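Local atomic coordinates of blue-light receptor of the bluf-family (Rhodobacter sphaeroides, PDB entry 2BYC), a protein that probably serves as a blue-light photoreceptor of the BLUF family, sensing light through a bound flavin in bacterial signalling. Residues E4-Y10 / A79-I85; L37-G41 / I54-A60; T40-N46 / S94-R100; A87-P91 / H125-A129. All coordinates share one frame. Numbering follows the deposited sequence.

How the contacts relate
A fold is best read from the contacts that close it; here three of four build one mixed sheet. Contact 1 pairs strand 77-84 with strand 5-14; contact 2, nested inside its loop, joins strands 40-45 and 49-55, and the centres of contacts 1 and 2 are about 9 Å apart. Contact 3 starts from the same Thr40 and Gly41 but crosses contact 1 in sequence, adding strand 96-98; the centres of contacts 1 and 3 are about 16 Å apart. Contact 4 comes after contacts 1 and 2, crosses contact 3, and packs helix 120-131 on the sheet face opposite the flavin. Its loop touches all three, tying the C-terminal helix to a sheet whose other face carries the flavin.

Contact 1 (E4-Y10 / A79-I85). With FMN (flavin mononucleotide), chain C.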
# COMPACT_ATOMS: atom_id res chain seq x y z
N GLU A 4 18.30 5.56 -3.32
CA GLU A 4 18.11 4.15 -3.63
C GLU A 4 16.59 3.81 -3.54
O GLU A 4 15.89 4.38 -2.72
CB GLU A 4 18.95 3.33 -2.65
CG GLU A 4 19.23 1.92 -3.11
CD GLU A 4 18.01 0.95 -2.98
OE1 GLU A 4 17.57 0.67 -1.83
OE2 GLU A 4 17.49 0.46 -4.00
N LEU A 5 16.10 2.90 -4.39
CA LEU A 5 14.69 2.57 -4.38
C LEU A 5 14.42 1.60 -3.23
O LEU A 5 15.09 0.57 -3.08
CB LEU A 5 14.35 1.93 -5.72
CG LEU A 5 12.94 1.71 -6.30
CD1 LEU A 5 12.24 3.00 -6.56
CD2 LEU A 5 13.13 1.07 -7.64
N VAL A 6 13.40 1.92 -2.45
CA VAL A 6 12.95 1.01 -1.37
C VAL A 6 11.46 0.66 -1.49
O VAL A 6 10.77 1.30 -2.20
CB VAL A 6 13.25 1.59 -0.02
CG1 VAL A 6 14.78 1.58 0.25
CG2 VAL A 6 12.61 2.99 0.12
N SER A 7 11.01 -0.39 -0.82
CA SER A 7 9.57 -0.67 -0.67
C SER A 7 9.26 -0.74 0.81
O SER A 7 9.88 -1.54 1.51
CB SER A 7 9.25 -2.05 -1.33
OG SER A 7 7.85 -2.35 -1.26
N LEU A 8 8.30 0.04 1.30
CA LEU A 8 7.85 -0.11 2.69
C LEU A 8 6.43 -0.60 2.74
O LEU A 8 5.64 -0.13 1.96
CB LEU A 8 7.90 1.26 3.38
CG LEU A 8 7.68 1.50 4.84
CD1 LEU A 8 8.43 2.80 4.97
CD2 LEU A 8 6.19 1.82 5.00
N THR A 9 6.11 -1.51 3.66
CA THR A 9 4.73 -1.98 3.81
C THR A 9 4.45 -1.86 5.29
O THR A 9 5.29 -2.27 6.07
CB THR A 9 4.68 -3.50 3.49
OG1 THR A 9 4.95 -3.64 2.09
CG2 THR A 9 3.34 -4.03 3.71
N TYR A 10 3.28 -1.29 5.63
CA TYR A 10 2.83 -1.13 6.99
C TYR A 10 1.38 -1.58 7.05
O TYR A 10 0.70 -1.71 6.05
CB TYR A 10 3.03 0.36 7.47
CG TYR A 10 2.02 1.26 6.82
CD1 TYR A 10 0.71 1.24 7.23
CD2 TYR A 10 2.40 2.16 5.81
CE1 TYR A 10 -0.23 2.02 6.62
CE2 TYR A 10 1.45 2.97 5.20
CZ TYR A 10 0.16 2.91 5.64
OH TYR A 10 -0.85 3.65 5.09
N ALA A 79 5.00 -0.89 10.74
CA ALA A 79 5.65 -1.34 9.53
C ALA A 79 6.00 -2.82 9.60
O ALA A 79 6.48 -3.36 10.61
CB ALA A 79 6.90 -0.53 9.23
N PHE A 80 5.73 -3.47 8.48
CA PHE A 80 6.04 -4.84 8.31
C PHE A 80 7.49 -4.94 7.85
O PHE A 80 8.32 -5.72 8.35
CB PHE A 80 5.15 -5.48 7.24
CG PHE A 80 5.66 -6.79 6.83
CD1 PHE A 80 5.50 -7.88 7.67
CD2 PHE A 80 6.39 -6.94 5.63
CE1 PHE A 80 6.00 -9.12 7.35
CE2 PHE A 80 6.96 -8.21 5.26
CZ PHE A 80 6.75 -9.33 6.11
N ASP A 81 7.82 -4.11 6.86
CA ASP A 81 9.20 -4.14 6.46
C ASP A 81 9.53 -2.94 5.59
O ASP A 81 8.62 -2.17 5.24
CB ASP A 81 9.43 -5.43 5.77
CG ASP A 81 9.01 -5.40 4.36
OD1 ASP A 81 8.13 -4.56 3.99
OD2 ASP A 81 9.55 -6.26 3.61
N LEU A 82 10.83 -2.80 5.33
CA LEU A 82 11.33 -1.77 4.51
C LEU A 82 12.52 -2.39 3.83
O LEU A 82 13.46 -2.81 4.44
CB LEU A 82 11.72 -0.55 5.35
CG LEU A 82 12.55 0.48 4.53
CD1 LEU A 82 11.68 1.22 3.62
CD2 LEU A 82 13.23 1.42 5.46
N GLU A 83 12.43 -2.46 2.53
CA GLU A 83 13.36 -3.28 1.78
C GLU A 83 13.93 -2.57 0.60
O GLU A 83 13.20 -2.05 -0.20
CB GLU A 83 12.61 -4.57 1.31
CG GLU A 83 13.32 -5.29 0.21
CD GLU A 83 12.51 -6.37 -0.44
OE1 GLU A 83 13.17 -7.19 -1.15
OE2 GLU A 83 11.26 -6.38 -0.34
N PRO A 84 15.25 -2.52 0.50
CA PRO A 84 15.77 -2.03 -0.75
C PRO A 84 15.31 -2.90 -1.89
O PRO A 84 15.17 -4.14 -1.73
CB PRO A 84 17.27 -2.24 -0.59
CG PRO A 84 17.53 -2.15 0.85
CD PRO A 84 16.30 -2.77 1.49
N ILE A 85 15.09 -2.28 -3.03
CA ILE A 85 14.68 -3.02 -4.20
C ILE A 85 15.36 -2.59 -5.49
O ILE A 85 15.62 -1.45 -5.64
CB ILE A 85 13.15 -2.92 -4.41
CG1 ILE A 85 12.65 -1.45 -4.37
CG2 ILE A 85 12.47 -3.87 -3.45
CD1 ILE A 85 11.16 -1.27 -4.90
N1 FMN C . -1.35 10.35 0.94
C2 FMN C . -0.48 10.29 -0.13
O2 FMN C . -0.11 11.35 -0.69
N3 FMN C . -0.03 9.11 -0.61
C4 FMN C . -0.49 7.99 -0.01
O4 FMN C . -0.06 6.94 -0.38
C4A FMN C . -1.37 8.02 1.08
N5 FMN C . -1.81 6.84 1.66
C5A FMN C . -2.62 6.86 2.80
C6 FMN C . -3.03 5.70 3.41
C7 FMN C . -3.90 5.68 4.51
C7M FMN C . -4.20 4.37 5.26
C8 FMN C . -4.33 6.89 5.02
C8M FMN C . -5.21 6.98 6.25
C9 FMN C . -3.92 8.08 4.42
C9A FMN C . -3.04 8.06 3.29
N10 FMN C . -2.63 9.26 2.66
C10 FMN C . -1.77 9.21 1.57
C1' FMN C . -3.29 10.56 2.93
C2' FMN C . -2.17 11.38 3.53
O2' FMN C . -2.24 11.01 4.88
C3' FMN C . -2.27 12.90 3.34
O3' FMN C . -3.28 13.39 4.17
C4' FMN C . -2.52 13.41 1.93
O4' FMN C . -1.41 13.23 1.03
C5' FMN C . -2.79 14.92 1.99
O5' FMN C . -4.15 15.34 1.89
P FMN C . -4.29 16.91 1.59
O1P FMN C . -5.76 17.31 1.35
O2P FMN C . -3.76 17.58 2.86
O3P FMN C . -3.40 17.09 0.39
O HOH W 1 7.71 -3.69 1.34
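Six backbone hydrogen bonds zip these antiparallel strands together. Ser7 and Glu83 exchange a pair (Ser7 N to Glu83 O 2.8 Å, Glu83 N to Ser7 O 2.9 Å), and Ile85 N reaches Leu5 O at 2.9 Å. At Thr9 the register slips by one: Thr9 N donates to Asp81 O (3.0 Å), while Thr9 O accepts from both Asp81 N (3.2 Å) and Phe80 N (2.7 Å), a classic beta bulge. One water links Ser7 OG (2.9 Å), Thr9 OG1 (2.9 Å) and Asp81 OD1 (2.8 Å); Thr9 OG1 also bonds Thr53, and Glu83 pairs with Arg89. Apolar contacts lie outside this network: Leu8 CB meets Leu82 CD1 at 3.8 Å, and Leu5 CG meets Ile85 CG1 at 3.7 Å. Beyond the bulge, Tyr10 swings its ring from the strand pair to the pocket, where OH lies 3.4 Å from FMN C6 and hydrogen-bonds Gln52. A water-bridged polar cluster of Ser7, Thr9 and Asp81 thus lies under helix 120-131, with Leu8, Leu82 and Tyr10 on the other face.

Contact 2 (L37-G41 / I54-A60); sequences LGITG and IEGPRSA
This is the open end of a beta hairpin, where strands 40-45 and 49-55 part and each meets a helix. The antiparallel register sets Thr40 against Glu55 as a hydrogen-bonded pair (CA-CA 5.4 Å) and Gly41 against Ile54 as a non-hydrogen-bonded one (CA-CA 4.4 Å). Thr40 N donates to Glu55 O at 3.0 Å, and Glu55 N to Thr40 O at 2.8 Å. Both side chains take chi1 p on the same face, so that Thr40 OG1 donates to Glu55 OE2 at 3.1 Å; Arg88 and the backbone of Phe90 bind the same polar ends.

Three glycines shape the path. Gly38 leaves helix 19-37 with phi/psi 82/25, while Gly41 (161/-166) and Gly56 (163/-170) are extended with positive phi. At Gly56, where the chain turns a corner, a CB would strike Gly38 O and Ile39 CD1. Ile39, chi1 m and chi2 m, fills the inside: its CG2 lies 3.7 Å from Ile54 CB and its CD1 3.8 Å from Ala60 CB. Pro57 then takes the N-cap position of helix 58-69. Helix-strand-strand-helix connectivity of this sort forms the centre of the ferredoxin-like BLUF fold, whose two helices flank the flavin.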
# COMPACT_ATOMS: atom_id res chain seq x y z
N LEU A 37 6.15 12.75 -6.01
CA LEU A 37 7.26 12.24 -5.21
C LEU A 37 8.01 11.09 -5.88
O LEU A 37 9.09 10.71 -5.47
CB LEU A 37 6.72 11.66 -3.92
CG LEU A 37 6.31 12.64 -2.85
CD1 LEU A 37 5.92 11.85 -1.56
CD2 LEU A 37 7.45 13.57 -2.61
N GLY A 38 7.40 10.51 -6.87
CA GLY A 38 7.97 9.31 -7.45
C GLY A 38 7.56 8.11 -6.59
O GLY A 38 8.22 7.08 -6.61
N ILE A 39 6.47 8.19 -5.87
CA ILE A 39 5.98 6.97 -5.20
C ILE A 39 4.99 6.15 -6.02
O ILE A 39 4.23 6.70 -6.75
CB ILE A 39 5.31 7.34 -3.84
CG1 ILE A 39 6.31 8.13 -3.01
CG2 ILE A 39 4.85 6.14 -3.12
CD1 ILE A 39 7.43 7.25 -2.56
N THR A 40 5.02 4.82 -5.90
CA THR A 40 4.04 3.95 -6.50
C THR A 40 3.71 2.90 -5.49
O THR A 40 4.45 2.73 -4.56
CB THR A 40 4.61 3.26 -7.80
OG1 THR A 40 5.85 2.57 -7.50
CG2 THR A 40 4.75 4.26 -8.88
N GLY A 41 2.56 2.25 -5.62
CA GLY A 41 2.25 1.23 -4.64
C GLY A 41 0.77 0.89 -4.60
O GLY A 41 -0.01 1.31 -5.52
N ILE A 54 4.39 1.15 -0.34
CA ILE A 54 4.79 2.29 -1.20
C ILE A 54 6.19 2.07 -1.56
O ILE A 54 6.96 1.51 -0.75
CB ILE A 54 4.76 3.64 -0.41
CG1 ILE A 54 5.57 3.48 0.88
CG2 ILE A 54 3.31 4.11 -0.17
CD1 ILE A 54 5.61 4.66 1.77
N GLU A 55 6.54 2.42 -2.79
CA GLU A 55 7.92 2.11 -3.23
C GLU A 55 8.38 3.33 -3.99
O GLU A 55 7.61 4.02 -4.59
CB GLU A 55 7.98 0.90 -4.11
CG GLU A 55 7.00 0.95 -5.22
CD GLU A 55 6.85 -0.39 -5.89
OE1 GLU A 55 7.32 -1.38 -5.33
OE2 GLU A 55 6.25 -0.44 -6.98
N GLY A 56 9.63 3.64 -3.86
CA GLY A 56 10.17 4.85 -4.46
C GLY A 56 11.50 5.16 -3.82
O GLY A 56 12.01 4.37 -3.11
N PRO A 57 12.08 6.34 -4.09
CA PRO A 57 13.34 6.80 -3.44
C PRO A 57 13.29 6.69 -1.87
O PRO A 57 12.32 7.17 -1.21
CB PRO A 57 13.47 8.27 -3.86
CG PRO A 57 12.47 8.48 -5.08
CD PRO A 57 11.55 7.24 -5.15
N ARG A 58 14.36 6.21 -1.24
CA ARG A 58 14.33 6.01 0.23
C ARG A 58 13.80 7.27 0.94
O ARG A 58 12.96 7.19 1.89
CB ARG A 58 15.71 5.64 0.79
CG ARG A 58 15.72 5.58 2.33
CD ARG A 58 16.34 4.21 2.85
NE ARG A 58 17.49 4.05 2.07
CZ ARG A 58 18.06 2.96 1.62
NH1 ARG A 58 17.71 1.73 1.93
NH2 ARG A 58 19.07 3.19 0.80
N SER A 59 14.30 8.43 0.50
CA SER A 59 13.97 9.71 1.11
C SER A 59 12.52 10.08 0.89
O SER A 59 11.87 10.62 1.82
CB SER A 59 14.83 10.83 0.57
OG SER A 59 14.61 10.86 -0.85
N ALA A 60 11.97 9.78 -0.28
CA ALA A 60 10.52 10.02 -0.53
C ALA A 60 9.66 9.06 0.26
O ALA A 60 8.60 9.44 0.72
CB ALA A 60 10.16 9.88 -2.02

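Contact 3 (T40-N46 / S94-R100); sequences TGILLYN and SMRIVSR
Gly41, lacking a side chain, offers a hollow that Met95 occupies. A CB there would sit 3.2 Å from Met95 CE; with chi1 t, chi2 near 29° and chi3 p, the thioether folds over the strand until SD is 3.4 Å from Ile42 C and 4.0 Å from Leu43 CB. The strands run parallel, their axes 4.6 Å apart at 25°, with Ile42 beside Arg96, Leu43 beside Ile97 and Leu44 beside Val98 (CA-CA 4.7 Å). Bonds alternate: Arg96 N to Gly41 O (3.0 Å), Leu43 N to Arg96 O (2.8 Å), Val98 N to Leu43 O (2.7 Å), Tyr45 N to Val98 O (3.0 Å). On the Met95 side, Ile97 CD1 fits between Leu43 CD2 (4.5 Å) and Tyr45 CB (4.3 Å). On the face toward helix 120-131, Ile42 CG2 touches Arg96 CB at 4.1 Å, and Leu44 CG meets Val98 CB at 4.5 Å. Arg100 NE donates back to Asn46 O (3.0 Å). Here the BLUF sheet gains a parallel edge strand, entered through flavin-lining Met95.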
# COMPACT_ATOMS: atom_id res chain seq x y z
N THR A 40 5.02 4.82 -5.90
CA THR A 40 4.04 3.95 -6.50
C THR A 40 3.71 2.90 -5.49
O THR A 40 4.45 2.73 -4.56
CB THR A 40 4.61 3.26 -7.80
OG1 THR A 40 5.85 2.57 -7.50
CG2 THR A 40 4.75 4.26 -8.88
N GLY A 41 2.56 2.25 -5.62
CA GLY A 41 2.25 1.23 -4.64
C GLY A 41 0.77 0.89 -4.60
O GLY A 41 -0.01 1.31 -5.52
N ILE A 42 0.38 0.19 -3.56
CA ILE A 42 -0.95 -0.35 -3.47
C ILE A 42 -1.44 -0.17 -2.01
O ILE A 42 -0.66 -0.22 -1.08
CB ILE A 42 -1.02 -1.88 -3.92
CG1 ILE A 42 0.11 -2.70 -3.23
CG2 ILE A 42 -0.85 -2.07 -5.39
CD1 ILE A 42 -0.19 -4.20 -2.93
N LEU A 43 -2.74 0.03 -1.85
CA LEU A 43 -3.36 0.10 -0.57
C LEU A 43 -4.44 -0.93 -0.47
O LEU A 43 -5.35 -1.00 -1.31
CB LEU A 43 -3.98 1.43 -0.49
CG LEU A 43 -4.81 1.89 0.72
CD1 LEU A 43 -3.99 1.82 1.99
CD2 LEU A 43 -5.41 3.27 0.47
N LEU A 44 -4.36 -1.77 0.55
CA LEU A 44 -5.33 -2.84 0.68
C LEU A 44 -6.23 -2.37 1.79
O LEU A 44 -5.75 -1.93 2.79
CB LEU A 44 -4.65 -4.21 1.01
CG LEU A 44 -3.62 -4.73 0.02
CD1 LEU A 44 -2.35 -4.01 0.04
CD2 LEU A 44 -3.22 -6.06 0.42
N TYR A 45 -7.53 -2.53 1.60
CA TYR A 45 -8.48 -2.07 2.57
C TYR A 45 -9.53 -3.20 2.72
O TYR A 45 -10.07 -3.61 1.72
CB TYR A 45 -9.06 -0.75 2.15
CG TYR A 45 -10.32 -0.42 2.91
CD1 TYR A 45 -10.28 -0.01 4.25
CD2 TYR A 45 -11.56 -0.58 2.30
CE1 TYR A 45 -11.47 0.26 4.95
CE2 TYR A 45 -12.72 -0.33 2.97
CZ TYR A 45 -12.68 0.06 4.27
OH TYR A 45 -13.91 0.29 4.87
N ASN A 46 -9.78 -3.70 3.94
CA ASN A 46 -10.74 -4.86 4.10
C ASN A 46 -11.83 -4.47 5.03
O ASN A 46 -12.64 -5.30 5.42
CB ASN A 46 -10.03 -6.09 4.68
CG ASN A 46 -9.55 -5.86 6.13
OD1 ASN A 46 -9.07 -6.76 6.78
ND2 ASN A 46 -9.66 -4.69 6.60
N SER A 94 0.52 4.87 -9.04
CA SER A 94 0.73 5.87 -8.04
C SER A 94 0.20 5.42 -6.66
O SER A 94 0.91 5.54 -5.70
CB SER A 94 0.02 7.14 -8.51
OG SER A 94 0.39 8.25 -7.73
N MET A 95 -1.02 4.89 -6.63
CA MET A 95 -1.60 4.17 -5.47
C MET A 95 -2.76 3.44 -6.13
O MET A 95 -3.53 4.03 -6.81
CB MET A 95 -2.02 5.15 -4.35
CG MET A 95 -2.24 4.56 -2.94
SD MET A 95 -1.21 3.13 -2.74
CE MET A 95 0.46 3.83 -2.72
N ARG A 96 -2.79 2.13 -6.07
CA ARG A 96 -3.98 1.43 -6.55
C ARG A 96 -4.69 0.99 -5.26
O ARG A 96 -4.02 0.52 -4.34
CB ARG A 96 -3.64 0.22 -7.40
CG ARG A 96 -4.91 -0.26 -8.15
CD ARG A 96 -4.60 -1.48 -8.88
NE ARG A 96 -5.72 -2.08 -9.60
CZ ARG A 96 -6.84 -2.58 -9.06
NH1 ARG A 96 -7.10 -2.47 -7.76
NH2 ARG A 96 -7.75 -3.16 -9.86
N ILE A 97 -5.99 1.20 -5.12
CA ILE A 97 -6.64 0.71 -3.89
C ILE A 97 -7.14 -0.66 -4.28
O ILE A 97 -7.59 -0.88 -5.44
CB ILE A 97 -7.78 1.58 -3.41
CG1 ILE A 97 -8.31 0.97 -2.12
CG2 ILE A 97 -8.84 1.78 -4.44
CD1 ILE A 97 -9.25 1.79 -1.36
N VAL A 98 -7.00 -1.58 -3.34
CA VAL A 98 -7.48 -2.93 -3.49
C VAL A 98 -8.47 -3.16 -2.32
O VAL A 98 -8.07 -3.36 -1.20
CB VAL A 98 -6.36 -3.98 -3.45
CG1 VAL A 98 -6.98 -5.31 -3.61
CG2 VAL A 98 -5.38 -3.79 -4.62
N SER A 99 -9.76 -3.09 -2.60
CA SER A 99 -10.77 -3.14 -1.52
C SER A 99 -11.19 -4.55 -1.15
O SER A 99 -10.60 -5.49 -1.57
CB SER A 99 -12.00 -2.32 -1.93
OG SER A 99 -12.57 -3.03 -3.02
N ARG A 100 -12.19 -4.67 -0.28
CA ARG A 100 -12.60 -5.98 0.25
C ARG A 100 -12.90 -6.99 -0.85
O ARG A 100 -12.30 -8.04 -0.87
CB ARG A 100 -13.85 -5.82 1.11
CG ARG A 100 -14.08 -6.87 2.20
CD ARG A 100 -15.28 -6.45 3.05
NE ARG A 100 -15.02 -5.10 3.60
CZ ARG A 100 -15.68 -3.98 3.31
NH1 ARG A 100 -16.74 -3.97 2.51
NH2 ARG A 100 -15.31 -2.83 3.87

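Contact 4 (A87-P91 / H125-A129); sequences ARRFP and HRTIA
Phe90 and Arg89, two neighbours in the loop between strands 77-84 and 96-98, take hold of one side of helix 120-131 by their side chains. The loop has no regular structure: Arg88 is extended (-52/142), Arg89 turns to -85/-34, and Phe90 takes -125/60 just before Pro91. On the helix, where Ala129 N bonds His125 O at 2.9 Å, the contacting residues are His125 and, one turn further on, Ile128 and Ala129; the closest CA atoms, of Phe90 and Ala129, are 6.6 Å from each other.

Phe90 adopts chi1 m (-44°) with chi2 92°, which brings the rim of its ring to the helix. That rim points at the face of His125 in an offset edge-to-face pair, centroids 5.7 Å apart and planes at 65°. Phe90 CE2 also lies 3.8 Å from Ala129 N, 4.1 Å from Ala129 CB and 4.4 Å from Ile128 CG2. His125 has chi1 m (-75°), which directs its ring toward the loop, and the same face that meets the edge of Phe90 is also covered by Arg89 CD. Arg89 itself is m, t, t, an extended chain that carries NH2 to a salt bridge with Glu83. The carboxylate of Glu55 holds the backbone N atoms of Arg89 and Phe90. In this way Phe90 and the Arg89 side chain seat the C-terminal helix on the sheet face opposite the flavin of the BLUF domain.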
# COMPACT_ATOMS: atom_id res chain seq x y z
N ALA A 87 13.84 -3.05 -8.64
CA ALA A 87 12.84 -2.54 -9.58
C ALA A 87 11.56 -2.42 -8.84
O ALA A 87 11.33 -3.22 -8.00
CB ALA A 87 12.67 -3.54 -10.66
N ARG A 88 10.73 -1.43 -9.16
CA ARG A 88 9.33 -1.40 -8.68
C ARG A 88 8.51 -2.67 -8.93
O ARG A 88 8.58 -3.32 -9.99
CB ARG A 88 8.60 -0.18 -9.26
CG ARG A 88 9.21 1.13 -8.88
CD ARG A 88 8.42 2.26 -9.45
NE ARG A 88 9.18 3.48 -9.26
CZ ARG A 88 8.98 4.36 -8.30
NH1 ARG A 88 8.01 4.17 -7.42
NH2 ARG A 88 9.71 5.43 -8.24
N ARG A 89 7.68 -3.02 -7.95
CA ARG A 89 6.70 -4.10 -8.09
C ARG A 89 5.40 -3.58 -8.74
O ARG A 89 4.75 -4.32 -9.45
CB ARG A 89 6.44 -4.71 -6.70
CG ARG A 89 7.73 -4.84 -5.84
CD ARG A 89 7.49 -4.84 -4.23
NE ARG A 89 8.66 -5.43 -3.49
CZ ARG A 89 8.95 -6.72 -3.53
NH1 ARG A 89 8.16 -7.53 -4.25
NH2 ARG A 89 10.02 -7.21 -2.90
N PHE A 90 5.01 -2.33 -8.47
CA PHE A 90 3.79 -1.73 -9.01
C PHE A 90 4.10 -0.43 -9.74
O PHE A 90 3.57 0.63 -9.40
CB PHE A 90 2.75 -1.44 -7.88
CG PHE A 90 2.64 -2.56 -6.93
CD1 PHE A 90 3.43 -2.58 -5.77
CD2 PHE A 90 1.89 -3.72 -7.28
CE1 PHE A 90 3.41 -3.65 -4.88
CE2 PHE A 90 1.87 -4.83 -6.41
CZ PHE A 90 2.64 -4.78 -5.20
N PRO A 91 4.94 -0.51 -10.78
CA PRO A 91 5.37 0.71 -11.41
C PRO A 91 4.23 1.51 -12.05
O PRO A 91 4.33 2.76 -12.20
CB PRO A 91 6.40 0.20 -12.46
CG PRO A 91 6.04 -1.20 -12.71
CD PRO A 91 5.58 -1.69 -11.37
N HIS A 125 1.94 -9.45 -2.42
CA HIS A 125 2.67 -8.78 -3.51
C HIS A 125 2.62 -9.60 -4.82
O HIS A 125 2.44 -9.09 -5.90
CB HIS A 125 4.13 -8.53 -3.13
CG HIS A 125 4.35 -7.40 -2.16
ND1 HIS A 125 3.41 -6.42 -1.89
CD2 HIS A 125 5.43 -7.08 -1.43
CE1 HIS A 125 3.91 -5.57 -1.02
NE2 HIS A 125 5.14 -5.93 -0.74
N ARG A 126 2.81 -10.89 -4.68
CA ARG A 126 2.83 -11.81 -5.78
C ARG A 126 1.47 -11.87 -6.47
O ARG A 126 1.36 -11.76 -7.67
CB ARG A 126 3.19 -13.19 -5.22
CG ARG A 126 3.40 -14.29 -6.23
CD ARG A 126 3.64 -15.64 -5.54
NE ARG A 126 2.38 -16.32 -5.36
CZ ARG A 126 1.98 -16.82 -4.20
NH1 ARG A 126 2.78 -16.75 -3.13
NH2 ARG A 126 0.77 -17.39 -4.12
N THR A 127 0.43 -12.06 -5.70
CA THR A 127 -0.83 -12.30 -6.34
C THR A 127 -1.40 -11.02 -6.90
O THR A 127 -2.00 -11.01 -7.98
CB THR A 127 -1.80 -13.01 -5.39
OG1 THR A 127 -2.29 -12.10 -4.41
CG2 THR A 127 -1.12 -14.15 -4.69
N ILE A 128 -1.27 -9.93 -6.16
CA ILE A 128 -1.67 -8.60 -6.69
C ILE A 128 -0.87 -8.15 -7.93
O ILE A 128 -1.47 -7.84 -8.96
CB ILE A 128 -1.68 -7.49 -5.59
CG1 ILE A 128 -2.52 -8.04 -4.41
CG2 ILE A 128 -2.25 -6.24 -6.23
CD1 ILE A 128 -2.56 -7.16 -3.13
N ALA A 129 0.46 -8.11 -7.84
CA ALA A 129 1.30 -7.81 -9.04
C ALA A 129 0.85 -8.61 -10.26
O ALA A 129 0.74 -8.07 -11.36
CB ALA A 129 2.78 -8.09 -8.76